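Long-range contacts in carboxylesterase YbfK (Bacillus subtilis, PDB 4CCY), which hydrolyses carboxylic esters to an alcohol and a carboxylate as a carboxylesterase of the alpha/beta hydrolase superfamily: residues Q19-S24 / L64-M69; S26-E31 / I47-K52. All coordinates share one frame; numbering follows the deposited sequence.

Contact 1: Q19-S24 / L64-M69; sequences QAYDQS and LFSSAM
Ser24, in the last turn of helix 12-24, comes closest to Ala68 in a short 3-10 segment, their CA atoms lying 6.2 Å apart. Residues 64-69 belong to the loop that leads from strand 56-60 into helix 71-80. No direct hydrogen bond joins the two backbones; one water instead donates to Ser24 O at 2.9 Å and to Ala68 O at 2.8 Å.

Most of the side-chain contact falls to Tyr21. Its CG is anti to the backbone N (chi1 -161°), and the ring beyond it presents one face to Ser66. The hydroxyl oxygen of Ser66 sits above that face but displaced toward the rim, with OG 3.5 Å from Tyr21 CZ. Ala68 CB approaches the same ring obliquely at CE1 and also meets Ser24 CB at 3.9 Å, so that one methyl group touches two residues of the helix. At the far end of the ring, Tyr21 OH passes Ser67 CB at 3.8 Å.

Ser66 OG accepts from Ala68 N at 3.2 Å, forming an ST turn that ties the hydroxyl facing the tyrosine ring to the 3-10 turn. Asp87 bonds both Tyr21 OH and Ser67 OG, while Gln199 of helix 194-205 does the same for Ser24 OG and Ser66 OG. No direct hydrogen bond crosses the contact: the segments meet by van der Waals packing and one bridging water, and the buried hydroxyls are satisfied by two outside residues, each of which links the N-terminal helix to the loop.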
# COMPACT_ATOMS: atom_id res chain seq x y z
N GLN A 19 15.51 13.68 2.88
CA GLN A 19 16.86 13.12 2.97
C GLN A 19 16.82 11.65 3.38
O GLN A 19 17.47 10.82 2.76
CB GLN A 19 17.75 13.94 3.91
CG GLN A 19 18.25 15.26 3.30
CD GLN A 19 18.98 16.15 4.30
OE1 GLN A 19 19.08 15.83 5.49
NE2 GLN A 19 19.49 17.28 3.82
N ALA A 20 16.03 11.32 4.41
CA ALA A 20 15.88 9.94 4.84
C ALA A 20 15.31 9.03 3.74
O ALA A 20 15.78 7.90 3.57
CB ALA A 20 15.05 9.85 6.12
N TYR A 21 14.29 9.52 3.02
CA TYR A 21 13.69 8.83 1.86
C TYR A 21 14.75 8.51 0.80
O TYR A 21 14.83 7.39 0.31
CB TYR A 21 12.58 9.71 1.25
CG TYR A 21 11.56 9.02 0.35
CD1 TYR A 21 11.87 7.87 -0.39
CD2 TYR A 21 10.28 9.55 0.21
CE1 TYR A 21 10.93 7.26 -1.21
CE2 TYR A 21 9.34 8.95 -0.62
CZ TYR A 21 9.67 7.80 -1.33
OH TYR A 21 8.75 7.21 -2.15
N ASP A 22 15.56 9.51 0.43
CA ASP A 22 16.63 9.27 -0.54
C ASP A 22 17.63 8.23 -0.04
O ASP A 22 18.09 7.40 -0.83
CB ASP A 22 17.33 10.58 -0.91
CG ASP A 22 16.43 11.51 -1.71
OD1 ASP A 22 15.42 11.04 -2.28
OD2 ASP A 22 16.73 12.72 -1.77
N GLN A 23 17.94 8.24 1.25
CA GLN A 23 18.77 7.19 1.86
C GLN A 23 18.14 5.83 1.63
O GLN A 23 18.80 4.91 1.18
CB GLN A 23 18.90 7.33 3.37
CG GLN A 23 19.08 8.72 3.90
CD GLN A 23 20.50 9.16 3.80
OE1 GLN A 23 21.03 9.29 2.71
NE2 GLN A 23 21.13 9.40 4.94
N SER A 24 16.85 5.72 1.96
CA SER A 24 16.14 4.45 1.90
C SER A 24 16.20 3.87 0.50
O SER A 24 16.27 2.65 0.33
CB SER A 24 14.69 4.60 2.34
OG SER A 24 14.61 4.81 3.74
N LEU A 64 2.54 5.47 5.83
CA LEU A 64 3.81 5.94 6.42
C LEU A 64 5.10 5.40 5.78
O LEU A 64 6.18 5.97 5.99
CB LEU A 64 3.85 5.72 7.96
CG LEU A 64 2.71 6.27 8.83
CD1 LEU A 64 2.96 5.91 10.29
CD2 LEU A 64 2.53 7.78 8.67
N PHE A 65 4.99 4.34 4.98
CA PHE A 65 6.17 3.63 4.43
C PHE A 65 6.72 4.19 3.13
O PHE A 65 7.92 4.06 2.87
CB PHE A 65 5.88 2.15 4.24
CG PHE A 65 5.99 1.33 5.51
CD1 PHE A 65 5.11 1.52 6.55
CD2 PHE A 65 6.97 0.36 5.64
CE1 PHE A 65 5.19 0.78 7.71
CE2 PHE A 65 7.06 -0.41 6.80
CZ PHE A 65 6.18 -0.19 7.84
N SER A 66 5.86 4.80 2.32
CA SER A 66 6.23 5.28 0.96
C SER A 66 6.61 4.11 0.05
O SER A 66 6.73 2.97 0.50
CB SER A 66 7.40 6.26 1.01
OG SER A 66 8.61 5.54 1.15
N SER A 67 6.85 4.42 -1.23
CA SER A 67 7.28 3.42 -2.22
C SER A 67 8.62 2.74 -1.92
O SER A 67 8.92 1.68 -2.50
CB SER A 67 7.31 4.04 -3.62
OG SER A 67 5.99 4.23 -4.08
N ALA A 68 9.41 3.34 -1.03
CA ALA A 68 10.70 2.77 -0.60
C ALA A 68 10.59 1.33 -0.07
O ALA A 68 11.53 0.54 -0.21
CB ALA A 68 11.36 3.68 0.44
N MET A 69 9.45 1.00 0.53
CA MET A 69 9.23 -0.32 1.15
C MET A 69 9.23 -1.50 0.17
O MET A 69 9.37 -2.65 0.59
CB MET A 69 7.93 -0.34 1.98
CG MET A 69 6.66 -0.15 1.16
SD MET A 69 5.22 -0.81 2.02
CE MET A 69 5.38 -2.55 1.62
O HOH W 1 14.09 1.43 -1.06

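Contact 2: S26-E31 / I47-K52; sequences SLWPIE and IASGPK
Ile47, near the end of strand 42-49, meets the indole of Trp28 through its CG2 branch. That methyl is anti to the backbone N and approaches obliquely, 3.5 Å out of the indole plane near the CE2-CZ2 side; its nearest ring atom is Trp28 CZ2, at 3.7 Å from Ile47 CG2. Ala48 points away from residues 26-31, and its side chain rests on Arg82 and Tyr84 of the neighbouring strand 82-86.

Ser49 turns back toward the loop and is met from several sides. Its OG lies at the edge of the indole, in the ring plane, where Trp28 NE1 donates a long, weak hydrogen bond of 3.4 Å that is nevertheless nearly straight, with an N-H...O angle of 165°. Chi1 of -36° sets this oxygen beside the backbone N. Ser49 CB packs against the tip of Ile30, with CD1 at 3.7 Å, and against the carbonyl oxygen Glu31 O at 3.8 Å. The indole is thus met obliquely by a methyl and at its N-H edge by a hydroxyl.

At Gly50 the strand has ended, and the link becomes solvent-mediated: a water accepts from Gly50 N at 2.9 Å and donates to Glu31 O at 2.8 Å. Gly50 has a positive phi of 91°, at which a side chain would run into the preceding carbonyl oxygen. Beyond it, Lys52 forms a salt bridge with Glu33.

Trp28 and Pro29 also touch Ile74 of helix 71-80. The contact joins, by packing, one weak hydrogen bond and a water, the loop after helix 12-24 to the end of strand 42-49, which pairs antiparallel with its neighbours in the N-terminal part of the mixed sheet of this alpha/beta hydrolase fold.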
# COMPACT_ATOMS: atom_id res chain seq x y z
N SER A 26 18.60 3.90 -1.64
CA SER A 26 19.84 3.18 -1.93
C SER A 26 19.62 1.65 -1.89
O SER A 26 20.42 0.90 -2.42
CB SER A 26 20.95 3.58 -0.96
OG SER A 26 20.61 3.18 0.36
N LEU A 27 18.54 1.22 -1.25
CA LEU A 27 18.21 -0.21 -1.17
C LEU A 27 17.58 -0.72 -2.46
O LEU A 27 17.43 -1.92 -2.63
CB LEU A 27 17.31 -0.51 0.03
CG LEU A 27 17.87 -0.19 1.43
CD1 LEU A 27 16.80 -0.38 2.51
CD2 LEU A 27 19.14 -0.98 1.76
N TRP A 28 17.19 0.18 -3.36
CA TRP A 28 16.60 -0.22 -4.64
C TRP A 28 17.61 -1.02 -5.42
O TRP A 28 18.67 -0.50 -5.76
CB TRP A 28 16.15 1.02 -5.41
CG TRP A 28 14.87 0.84 -6.18
CD1 TRP A 28 14.73 0.66 -7.56
CD2 TRP A 28 13.50 0.84 -5.65
NE1 TRP A 28 13.41 0.54 -7.91
CE2 TRP A 28 12.61 0.65 -6.81
CE3 TRP A 28 12.94 0.98 -4.39
CZ2 TRP A 28 11.23 0.60 -6.68
CZ3 TRP A 28 11.55 0.93 -4.27
CH2 TRP A 28 10.71 0.73 -5.39
N PRO A 29 17.32 -2.30 -5.70
CA PRO A 29 18.29 -3.24 -6.25
C PRO A 29 18.47 -3.14 -7.78
O PRO A 29 19.35 -3.81 -8.33
CB PRO A 29 17.67 -4.59 -5.90
CG PRO A 29 16.20 -4.34 -6.04
CD PRO A 29 16.00 -2.94 -5.50
N ILE A 30 17.64 -2.35 -8.44
CA ILE A 30 17.68 -2.21 -9.90
C ILE A 30 17.58 -0.74 -10.30
O ILE A 30 17.29 0.12 -9.47
CB ILE A 30 16.57 -3.04 -10.60
CG1 ILE A 30 15.18 -2.52 -10.21
CG2 ILE A 30 16.75 -4.54 -10.29
CD1 ILE A 30 14.02 -3.31 -10.79
N GLU A 31 17.82 -0.46 -11.58
CA GLU A 31 17.66 0.89 -12.14
C GLU A 31 16.19 1.27 -12.18
O GLU A 31 15.33 0.40 -12.32
CB GLU A 31 18.23 0.96 -13.57
CG GLU A 31 19.70 0.60 -13.68
CD GLU A 31 20.60 1.52 -12.86
OE1 GLU A 31 20.37 2.75 -12.86
OE2 GLU A 31 21.56 1.02 -12.23
N ILE A 47 7.91 5.77 -8.94
CA ILE A 47 9.17 5.11 -9.25
C ILE A 47 8.88 3.95 -10.20
O ILE A 47 8.20 3.01 -9.83
CB ILE A 47 9.91 4.61 -8.00
CG1 ILE A 47 10.18 5.79 -7.04
CG2 ILE A 47 11.21 3.92 -8.40
CD1 ILE A 47 10.76 5.40 -5.70
N ALA A 48 9.39 4.04 -11.43
CA ALA A 48 9.12 3.05 -12.49
C ALA A 48 10.33 2.18 -12.82
O ALA A 48 11.45 2.67 -12.98
CB ALA A 48 8.62 3.75 -13.75
N SER A 49 10.11 0.87 -12.91
CA SER A 49 11.19 -0.08 -13.21
C SER A 49 10.70 -1.18 -14.16
O SER A 49 9.51 -1.30 -14.39
CB SER A 49 11.73 -0.70 -11.92
OG SER A 49 11.74 0.24 -10.86
N GLY A 50 11.63 -1.96 -14.70
CA GLY A 50 11.24 -3.10 -15.52
C GLY A 50 11.14 -2.77 -16.99
O GLY A 50 11.21 -1.60 -17.36
N PRO A 51 10.97 -3.81 -17.85
CA PRO A 51 10.99 -3.62 -19.30
C PRO A 51 9.81 -2.79 -19.76
O PRO A 51 8.68 -3.02 -19.33
CB PRO A 51 10.89 -5.06 -19.85
CG PRO A 51 11.11 -5.97 -18.68
CD PRO A 51 10.68 -5.21 -17.47
N LYS A 52 10.07 -1.82 -20.64
CA LYS A 52 9.06 -0.83 -21.00
C LYS A 52 7.91 -1.39 -21.85
O LYS A 52 6.85 -0.78 -21.93
CB LYS A 52 9.72 0.40 -21.64
CG LYS A 52 10.47 1.23 -20.61
CD LYS A 52 11.18 2.43 -21.21
CE LYS A 52 11.74 3.32 -20.12
NZ LYS A 52 11.90 4.72 -20.61
O HOH W 2 14.43 -1.32 -14.27

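Contacts 1 and 2 have centres 14 Å apart and touch directly. The indole of Trp28 in contact 2 packs on the 3-10 turn of contact 1, its CZ3 lying 3.3 Å from Ser67 O, and Ile47 CD1 reaches Ser67 CB at 4.2 Å. Along the chain, both segments of contact 2 fall between those of contact 1; in space, helix 12-24, the loop after it and the end of strand 42-49 all pack near the loop that leads into helix 71-80. Both lie away from the probable charge-relay residues Ser129, Glu244 and His273, though Phe65, in segment 64-69 but not touching the helix, packs on Leu274, next in sequence to that histidine.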